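Local atomic coordinates of inositol polyphosphate multikinase alpha (Arabidopsis thaliana, PDB entry 4FRF), a protein that phosphorylates inositol phosphates of broad range, using ATP to convert inositol 1,4,5-trisphosphate into inositol 1,3,4,5,6-pentakisphosphate. Residues P46-P54 with Q190-F198; V149-R157 with F258-L266. All coordinates share one frame; numbering follows the deposited sequence.

Interaction 1 of 2, residues P46-P54 with Q190-F198; sequences PEHIHRYFP and QLLELKTWF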
loop_
_atom_site.group_PDB
_atom_site.type_symbol
_atom_site.label_atom_id
_atom_site.label_comp_id
_atom_site.label_asym_id
_atom_site.label_seq_id
_atom_site.Cartn_x
_atom_site.Cartn_y
_atom_site.Cartn_z
ATOM N N PRO A 46 17.383 8.145 7.621
ATOM C CA PRO A 46 18.300 7.452 8.533
ATOM C C PRO A 46 19.359 6.686 7.763
ATOM O O PRO A 46 19.150 6.356 6.593
ATOM C CB PRO A 46 17.388 6.500 9.323
ATOM C CG PRO A 46 16.169 6.334 8.496
ATOM C CD PRO A 46 16.046 7.529 7.577
ATOM N N GLU A 47 20.504 6.450 8.402
ATOM C CA GLU A 47 21.701 5.989 7.693
ATOM C C GLU A 47 21.635 4.508 7.319
ATOM O O GLU A 47 22.291 4.071 6.354
ATOM C CB GLU A 47 22.982 6.305 8.492
ATOM C CG GLU A 47 23.595 7.688 8.182
ATOM C CD GLU A 47 24.706 7.626 7.120
ATOM O OE1 GLU A 47 25.187 6.507 6.832
ATOM O OE2 GLU A 47 25.120 8.695 6.594
ATOM N N HIS A 48 20.821 3.744 8.044
ATOM C CA HIS A 48 20.704 2.335 7.745
ATOM C C HIS A 48 19.818 2.111 6.520
ATOM O O HIS A 48 19.656 0.980 6.069
ATOM C CB HIS A 48 20.191 1.552 8.952
ATOM C CG HIS A 48 18.728 1.715 9.194
ATOM N ND1 HIS A 48 18.105 2.947 9.178
ATOM C CD2 HIS A 48 17.757 0.802 9.438
ATOM C CE1 HIS A 48 16.813 2.785 9.397
ATOM N NE2 HIS A 48 16.577 1.494 9.567
ATOM N N ILE A 49 19.286 3.196 5.964
ATOM C CA ILE A 49 18.458 3.119 4.764
ATOM C C ILE A 49 19.287 3.417 3.525
ATOM O O ILE A 49 19.041 2.869 2.451
ATOM C CB ILE A 49 17.237 4.093 4.843
ATOM C CG1 ILE A 49 16.231 3.598 5.879
ATOM C CG2 ILE A 49 16.550 4.253 3.484
ATOM C CD1 ILE A 49 15.797 2.177 5.678
ATOM N N HIS A 50 20.282 4.286 3.683
ATOM C CA HIS A 50 21.157 4.683 2.579
ATOM C C HIS A 50 21.745 3.447 1.877
ATOM O O HIS A 50 21.911 3.427 0.651
ATOM C CB HIS A 50 22.282 5.581 3.100
ATOM C CG HIS A 50 21.899 7.023 3.235
ATOM N ND1 HIS A 50 22.112 7.946 2.229
ATOM C CD2 HIS A 50 21.392 7.719 4.282
ATOM C CE1 HIS A 50 21.707 9.138 2.633
ATOM N NE2 HIS A 50 21.261 9.025 3.874
ATOM N N ARG A 51 21.988 2.396 2.653
ATOM C CA ARG A 51 22.586 1.178 2.128
ATOM C C ARG A 51 21.680 0.423 1.144
ATOM O O ARG A 51 22.002 -0.678 0.733
ATOM C CB ARG A 51 22.964 0.249 3.274
ATOM C CG ARG A 51 21.801 -0.582 3.774
ATOM C CD ARG A 51 22.216 -1.504 4.910
ATOM N NE ARG A 51 22.673 -2.812 4.427
ATOM C CZ ARG A 51 21.873 -3.862 4.239
ATOM N NH1 ARG A 51 20.578 -3.755 4.475
ATOM N NH2 ARG A 51 22.364 -5.014 3.812
ATOM N N TYR A 52 20.515 0.974 0.836
ATOM C CA TYR A 52 19.620 0.341 -0.132
ATOM C C TYR A 52 19.586 1.129 -1.422
ATOM O O TYR A 52 18.634 1.032 -2.194
ATOM C CB TYR A 52 18.204 0.199 0.437
ATOM C CG TYR A 52 18.096 -0.821 1.544
ATOM C CD1 TYR A 52 18.258 -2.176 1.282
ATOM C CD2 TYR A 52 17.826 -0.431 2.851
ATOM C CE1 TYR A 52 18.179 -3.118 2.293
ATOM C CE2 TYR A 52 17.749 -1.366 3.874
ATOM C CZ TYR A 52 17.939 -2.708 3.586
ATOM O OH TYR A 52 17.885 -3.640 4.591
ATOM N N PHE A 53 20.627 1.923 -1.642
ATOM C CA PHE A 53 20.660 2.831 -2.767
ATOM C C PHE A 53 22.068 2.875 -3.336
ATOM O O PHE A 53 23.039 3.033 -2.594
ATOM C CB PHE A 53 20.231 4.243 -2.333
ATOM C CG PHE A 53 18.764 4.369 -1.991
ATOM C CD1 PHE A 53 17.875 4.952 -2.888
ATOM C CD2 PHE A 53 18.281 3.970 -0.738
ATOM C CE1 PHE A 53 16.508 5.087 -2.559
ATOM C CE2 PHE A 53 16.913 4.100 -0.411
ATOM C CZ PHE A 53 16.039 4.658 -1.320
ATOM N N PRO A 54 22.193 2.752 -4.659
ATOM C CA PRO A 54 23.508 2.922 -5.246
ATOM C C PRO A 54 24.228 4.108 -4.604
ATOM O O PRO A 54 23.645 5.179 -4.475
ATOM C CB PRO A 54 23.196 3.227 -6.721
ATOM C CG PRO A 54 21.673 3.399 -6.796
ATOM C CD PRO A 54 21.142 2.612 -5.678
ATOM N N GLN A 190 15.710 -7.374 4.981
ATOM C CA GLN A 190 16.001 -6.163 4.235
ATOM C C GLN A 190 14.709 -5.532 3.717
ATOM O O GLN A 190 14.459 -4.351 3.947
ATOM C CB GLN A 190 17.008 -6.440 3.096
ATOM C CG GLN A 190 18.402 -6.787 3.597
ATOM C CD GLN A 190 19.375 -7.226 2.486
ATOM O OE1 GLN A 190 19.409 -6.644 1.391
ATOM N NE2 GLN A 190 20.214 -8.215 2.797
ATOM N N LEU A 191 13.861 -6.327 3.074
ATOM C CA LEU A 191 12.605 -5.793 2.549
ATOM C C LEU A 191 11.757 -5.171 3.669
ATOM O O LEU A 191 11.106 -4.129 3.475
ATOM C CB LEU A 191 11.816 -6.879 1.832
ATOM C CG LEU A 191 12.307 -7.235 0.430
ATOM C CD1 LEU A 191 11.363 -8.247 -0.229
ATOM C CD2 LEU A 191 12.414 -5.986 -0.414
ATOM N N LEU A 192 11.807 -5.795 4.844
ATOM C CA LEU A 192 11.093 -5.311 6.005
ATOM C C LEU A 192 11.569 -3.946 6.472
ATOM O O LEU A 192 10.743 -3.037 6.705
ATOM C CB LEU A 192 11.176 -6.310 7.136
ATOM C CG LEU A 192 10.231 -7.497 6.939
ATOM C CD1 LEU A 192 10.446 -8.530 8.017
ATOM C CD2 LEU A 192 8.730 -7.086 6.838
ATOM N N GLU A 193 12.882 -3.782 6.594
ATOM C CA GLU A 193 13.449 -2.478 6.934
ATOM C C GLU A 193 12.945 -1.369 6.016
ATOM O O GLU A 193 12.596 -0.278 6.480
ATOM C CB GLU A 193 14.958 -2.523 6.891
ATOM C CG GLU A 193 15.577 -3.033 8.162
ATOM C CD GLU A 193 17.054 -2.854 8.178
ATOM O OE1 GLU A 193 17.636 -2.575 7.102
ATOM O OE2 GLU A 193 17.647 -3.010 9.256
ATOM N N LEU A 194 12.920 -1.646 4.720
ATOM C CA LEU A 194 12.412 -0.694 3.744
ATOM C C LEU A 194 10.927 -0.404 3.977
ATOM O O LEU A 194 10.464 0.732 3.792
ATOM C CB LEU A 194 12.603 -1.234 2.332
ATOM C CG LEU A 194 13.929 -1.001 1.635
ATOM C CD1 LEU A 194 14.178 -2.111 0.660
ATOM C CD2 LEU A 194 13.916 0.334 0.927
ATOM N N LYS A 195 10.163 -1.445 4.310
ATOM C CA LYS A 195 8.746 -1.263 4.548
ATOM C C LYS A 195 8.533 -0.268 5.676
ATOM O O LYS A 195 7.875 0.763 5.488
ATOM C CB LYS A 195 8.068 -2.581 4.892
ATOM C CG LYS A 195 6.617 -2.414 5.358
ATOM C CD LYS A 195 6.064 -3.712 5.863
ATOM C CE LYS A 195 5.056 -3.478 6.945
ATOM N NZ LYS A 195 5.139 -4.553 8.009
ATOM N N THR A 196 9.106 -0.568 6.845
ATOM C CA THR A 196 9.039 0.356 7.949
ATOM C C THR A 196 9.272 1.741 7.412
ATOM O O THR A 196 8.411 2.593 7.511
ATOM C CB THR A 196 10.103 0.091 8.981
ATOM O OG1 THR A 196 9.840 -1.146 9.642
ATOM C CG2 THR A 196 10.126 1.216 10.002
ATOM N N TRP A 197 10.423 1.957 6.789
ATOM C CA TRP A 197 10.748 3.281 6.312
ATOM C C TRP A 197 9.613 3.862 5.472
ATOM O O TRP A 197 9.198 5.001 5.686
ATOM C CB TRP A 197 12.070 3.288 5.535
ATOM C CG TRP A 197 12.525 4.673 5.127
ATOM C CD1 TRP A 197 12.790 5.718 5.955
ATOM C CD2 TRP A 197 12.789 5.141 3.793
ATOM N NE1 TRP A 197 13.171 6.819 5.225
ATOM C CE2 TRP A 197 13.188 6.488 3.895
ATOM C CE3 TRP A 197 12.726 4.552 2.524
ATOM C CZ2 TRP A 197 13.511 7.265 2.774
ATOM C CZ3 TRP A 197 13.035 5.339 1.401
ATOM C CH2 TRP A 197 13.423 6.672 1.540
ATOM N N PHE A 198 9.078 3.066 4.554
ATOM C CA PHE A 198 8.080 3.576 3.619
ATOM C C PHE A 198 6.749 3.897 4.293
ATOM O O PHE A 198 5.915 4.618 3.739
ATOM C CB PHE A 198 7.869 2.605 2.472
ATOM C CG PHE A 198 8.740 2.868 1.305
ATOM C CD1 PHE A 198 8.282 3.628 0.243
ATOM C CD2 PHE A 198 10.020 2.348 1.251
ATOM C CE1 PHE A 198 9.098 3.881 -0.853
ATOM C CE2 PHE A 198 10.834 2.586 0.165
ATOM C CZ PHE A 198 10.379 3.364 -0.887
#

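Interaction 2 of 2, residues V149-R157 with F258-L266; sequences VDGARLTLR and FINFIREIL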
loop_
_atom_site.group_PDB
_atom_site.type_symbol
_atom_site.label_atom_id
_atom_site.label_comp_id
_atom_site.label_asym_id
_atom_site.label_seq_id
_atom_site.Cartn_x
_atom_site.Cartn_y
_atom_site.Cartn_z
ATOM N N VAL A 149 -0.487 -14.525 -11.362
ATOM C CA VAL A 149 -0.094 -14.605 -9.959
ATOM C C VAL A 149 0.683 -15.879 -9.662
ATOM O O VAL A 149 1.692 -15.846 -8.957
ATOM C CB VAL A 149 -1.293 -14.473 -8.995
ATOM C CG1 VAL A 149 -0.901 -14.923 -7.588
ATOM C CG2 VAL A 149 -1.806 -13.038 -8.984
ATOM N N ASP A 150 0.223 -17.002 -10.205
ATOM C CA ASP A 150 0.912 -18.272 -9.975
ATOM C C ASP A 150 2.261 -18.273 -10.650
ATOM O O ASP A 150 3.264 -18.662 -10.047
ATOM C CB ASP A 150 0.062 -19.453 -10.437
ATOM C CG ASP A 150 -1.032 -19.796 -9.442
ATOM O OD1 ASP A 150 -0.770 -19.714 -8.211
ATOM O OD2 ASP A 150 -2.158 -20.114 -9.884
ATOM N N GLY A 151 2.291 -17.778 -11.884
ATOM C CA GLY A 151 3.543 -17.550 -12.586
ATOM C C GLY A 151 4.571 -16.856 -11.706
ATOM O O GLY A 151 5.703 -17.343 -11.547
ATOM N N ALA A 152 4.158 -15.745 -11.088
ATOM C CA ALA A 152 5.071 -14.913 -10.297
ATOM C C ALA A 152 5.574 -15.642 -9.064
ATOM O O ALA A 152 6.738 -15.523 -8.687
ATOM C CB ALA A 152 4.403 -13.620 -9.908
ATOM N N ARG A 153 4.689 -16.402 -8.443
ATOM C CA ARG A 153 5.031 -17.115 -7.240
ATOM C C ARG A 153 6.014 -18.201 -7.581
ATOM O O ARG A 153 6.931 -18.471 -6.821
ATOM C CB ARG A 153 3.779 -17.691 -6.580
ATOM C CG ARG A 153 4.065 -18.505 -5.330
ATOM C CD ARG A 153 2.947 -18.364 -4.271
ATOM N NE ARG A 153 1.597 -18.462 -4.841
ATOM C CZ ARG A 153 0.716 -17.461 -4.846
ATOM N NH1 ARG A 153 1.029 -16.295 -4.293
ATOM N NH2 ARG A 153 -0.489 -17.629 -5.376
ATOM N N LEU A 154 5.868 -18.762 -8.777
ATOM C CA LEU A 154 6.778 -19.796 -9.260
ATOM C C LEU A 154 8.130 -19.195 -9.608
ATOM O O LEU A 154 9.172 -19.699 -9.191
ATOM C CB LEU A 154 6.193 -20.499 -10.487
ATOM C CG LEU A 154 7.045 -21.618 -11.086
ATOM C CD1 LEU A 154 6.826 -22.916 -10.329
ATOM C CD2 LEU A 154 6.723 -21.794 -12.554
ATOM N N THR A 155 8.108 -18.126 -10.390
ATOM C CA THR A 155 9.322 -17.445 -10.756
ATOM C C THR A 155 10.132 -17.066 -9.531
ATOM O O THR A 155 11.343 -17.300 -9.481
ATOM C CB THR A 155 9.020 -16.203 -11.525
ATOM O OG1 THR A 155 8.257 -16.550 -12.681
ATOM C CG2 THR A 155 10.310 -15.526 -11.948
ATOM N N LEU A 156 9.459 -16.496 -8.536
ATOM C CA LEU A 156 10.124 -16.056 -7.316
ATOM C C LEU A 156 10.734 -17.214 -6.581
ATOM O O LEU A 156 11.549 -17.025 -5.689
ATOM C CB LEU A 156 9.154 -15.332 -6.402
ATOM C CG LEU A 156 8.929 -13.863 -6.735
ATOM C CD1 LEU A 156 7.817 -13.324 -5.886
ATOM C CD2 LEU A 156 10.187 -13.081 -6.492
ATOM N N ARG A 157 10.315 -18.417 -6.937
ATOM C CA ARG A 157 10.846 -19.609 -6.310
ATOM C C ARG A 157 11.952 -20.209 -7.172
ATOM O O ARG A 157 12.927 -20.759 -6.658
ATOM C CB ARG A 157 9.737 -20.627 -6.073
ATOM C CG ARG A 157 10.118 -21.712 -5.087
ATOM C CD ARG A 157 9.070 -22.788 -5.033
ATOM N NE ARG A 157 7.751 -22.228 -4.777
ATOM C CZ ARG A 157 7.197 -22.159 -3.573
ATOM N NH1 ARG A 157 7.855 -22.628 -2.512
ATOM N NH2 ARG A 157 5.981 -21.630 -3.427
ATOM N N PHE A 258 4.678 -7.821 -2.289
ATOM C CA PHE A 258 5.919 -8.495 -2.505
ATOM C C PHE A 258 6.383 -9.188 -1.224
ATOM O O PHE A 258 6.696 -10.367 -1.249
ATOM C CB PHE A 258 6.987 -7.551 -3.044
ATOM C CG PHE A 258 8.131 -8.260 -3.721
ATOM C CD1 PHE A 258 8.054 -8.600 -5.071
ATOM C CD2 PHE A 258 9.284 -8.592 -3.010
ATOM C CE1 PHE A 258 9.116 -9.250 -5.701
ATOM C CE2 PHE A 258 10.334 -9.245 -3.628
ATOM C CZ PHE A 258 10.245 -9.591 -4.971
ATOM N N ILE A 259 6.383 -8.481 -0.095
ATOM C CA ILE A 259 6.912 -9.084 1.137
ATOM C C ILE A 259 6.152 -10.352 1.485
ATOM O O ILE A 259 6.720 -11.307 2.038
ATOM C CB ILE A 259 6.897 -8.113 2.342
ATOM C CG1 ILE A 259 7.972 -7.045 2.172
ATOM C CG2 ILE A 259 7.159 -8.863 3.654
ATOM C CD1 ILE A 259 8.373 -6.384 3.481
ATOM N N ASN A 260 4.878 -10.388 1.113
ATOM C CA ASN A 260 4.039 -11.525 1.473
ATOM C C ASN A 260 4.342 -12.760 0.643
ATOM O O ASN A 260 4.373 -13.875 1.187
ATOM C CB ASN A 260 2.554 -11.177 1.386
ATOM C CG ASN A 260 1.676 -12.270 1.942
ATOM O OD1 ASN A 260 1.041 -13.013 1.187
ATOM N ND2 ASN A 260 1.682 -12.423 3.269
ATOM N N PHE A 261 4.570 -12.561 -0.667
ATOM C CA PHE A 261 4.932 -13.666 -1.574
ATOM C C PHE A 261 6.169 -14.381 -1.070
ATOM O O PHE A 261 6.221 -15.610 -0.996
ATOM C CB PHE A 261 5.223 -13.140 -2.950
ATOM C CG PHE A 261 4.035 -13.027 -3.822
ATOM C CD1 PHE A 261 3.911 -13.835 -4.938
ATOM C CD2 PHE A 261 3.114 -12.011 -3.632
ATOM C CE1 PHE A 261 2.850 -13.665 -5.829
ATOM C CE2 PHE A 261 2.029 -11.852 -4.504
ATOM C CZ PHE A 261 1.901 -12.671 -5.599
ATOM N N ILE A 262 7.160 -13.591 -0.697
ATOM C CA ILE A 262 8.402 -14.111 -0.210
ATOM C C ILE A 262 8.238 -14.759 1.154
ATOM O O ILE A 262 8.938 -15.699 1.488
ATOM C CB ILE A 262 9.471 -13.013 -0.192
ATOM C CG1 ILE A 262 9.904 -12.728 -1.622
ATOM C CG2 ILE A 262 10.660 -13.417 0.655
ATOM C CD1 ILE A 262 10.692 -11.497 -1.786
ATOM N N ARG A 263 7.275 -14.297 1.924
ATOM C CA ARG A 263 7.057 -14.891 3.233
ATOM C C ARG A 263 6.357 -16.255 3.114
ATOM O O ARG A 263 6.728 -17.214 3.802
ATOM C CB ARG A 263 6.294 -13.935 4.155
ATOM C CG ARG A 263 6.905 -13.870 5.561
ATOM C CD ARG A 263 6.406 -12.682 6.387
ATOM N NE ARG A 263 5.209 -13.004 7.135
ATOM C CZ ARG A 263 4.234 -12.128 7.379
ATOM N NH1 ARG A 263 4.334 -10.866 6.950
ATOM N NH2 ARG A 263 3.166 -12.500 8.070
ATOM N N GLU A 264 5.398 -16.344 2.191
ATOM C CA GLU A 264 4.801 -17.613 1.796
ATOM C C GLU A 264 5.885 -18.630 1.569
ATOM O O GLU A 264 5.911 -19.707 2.187
ATOM C CB GLU A 264 4.049 -17.436 0.486
ATOM C CG GLU A 264 2.713 -16.718 0.611
ATOM C CD GLU A 264 1.532 -17.683 0.645
ATOM O OE1 GLU A 264 1.582 -18.726 -0.073
ATOM O OE2 GLU A 264 0.550 -17.386 1.368
ATOM N N ILE A 265 6.809 -18.264 0.688
ATOM C CA ILE A 265 7.837 -19.165 0.228
ATOM C C ILE A 265 8.714 -19.745 1.352
ATOM O O ILE A 265 9.255 -20.820 1.194
ATOM C CB ILE A 265 8.675 -18.517 -0.900
ATOM C CG1 ILE A 265 7.790 -18.280 -2.129
ATOM C CG2 ILE A 265 9.861 -19.384 -1.273
ATOM C CD1 ILE A 265 8.489 -17.595 -3.294
ATOM N N LEU A 266 8.778 -19.097 2.512
ATOM C CA LEU A 266 9.578 -19.659 3.622
ATOM C C LEU A 266 8.782 -20.563 4.572
ATOM O O LEU A 266 7.566 -20.777 4.388
ATOM C CB LEU A 266 10.320 -18.563 4.392
ATOM C CG LEU A 266 11.409 -17.805 3.602
ATOM C CD1 LEU A 266 11.691 -16.450 4.203
ATOM C CD2 LEU A 266 12.700 -18.597 3.481
#

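Interaction 1 of 2, residues P46-P54 with Q190-F198
The Y52 hydroxyl donates to E193 across this contact, OH to OE1 2.7 Å, and ties the turn after the short helix 47-50 to helix 187-200 of the ATP-grasp kinase fold. It meets OE1 on the anti side, 35° out of the carboxylate plane, and the phenol ring stands almost perpendicular to that carboxylate. A type I turn from H50 to F53 carries Y52, whose CG lies beside its own backbone N (chi1 -70°), a torsion that places the ring between L194 and R51. L194 covers one ring face, with CG 4.3 Å from the Y52 centroid in a CH-pi contact, while CG of R51 lies over the opposite face; Q190 CB and CG come up at the edge. The polar end of Q190 is held elsewhere, by H185, P230 and V232. L194 packs on V232 and L234, and the backbone of Y52 is hydrogen-bonded to L234, so turn and helix share strand 231-235 as a neighbour. R51 NH1 stays 4.1 Å from E193 OE1, too far for a salt bridge, though its charge may still favour an ionised carboxylate. One turn further along the helix, W197 presents its indole face to I49. CG2 of I49 sits 3.9 Å from the centre of the six-membered ring of W197, 12° off its normal, and CG1 lies beside CG and CD1 of the five-membered ring. F53, itself stacked on F39 of helix 32-41, brings CZ within 4.1 Å of W197 CZ3. At the nitrogen side of the same indole, P46 CD lies 3.8 Å from W197 NE1.

Interaction 2 of 2, residues V149-R157 with F258-L266
F261 has NH1 of R153 over one ring face, 3.5 Å from its CE1, with guanidinium and ring planes 29° apart. It is a knob-into-hole contact: the ring enters the space framed by V149, A152, R153 and L156, where the axes of segments 149-157 and 258-265 cross at -62°, 10.2 Å apart at closest approach. R153 starts with CG opposite its backbone N (chi1 178°), then bends at chi2 and chi3, which brings NH1 over the ring; NH2 also forms a salt bridge to D150. V149 adds CG1, 4.1 Å from F261 CZ, and its carbonyl oxygen lies at the ring edge. An alanine in place of F261 would probably open a gap among these four residues and leave the R153 guanidinium without the surface it rests on. L156 reaches forward with a forked end, CD1 against CB of F261 and CD2 3.8 Å from F258 CZ. F121 meets both phenylalanines edge-to-face, joining helix 249-265 to strand 121-130. At the far end, the side chains of I265 and R157 pass each other in opposite directions, I265 CG2 over one guanidinium face, 4.0 Å from R157 NH1.

In the fold
Interactions 1 and 2 lie with their centres about 21 Å apart and meet through the helices 187-200 and 249-265, which touch each other. On the side of helix 187-200 turned from residues 46-54, L191 touches F258, I259 and I262, and L192 touches I259: L191 CD1 comes 3.5 Å from F258 CD2, and L192 CD2 3.4 Å from I259 CD1. F258 has L156 of interaction 2 and L191 as neighbours, and also touches V88 and M90 of the central sheet. Both contacts approach the second subunit: K195 forms a salt bridge with E199 of that subunit, while V149 and R153 pack on its V246 and G245.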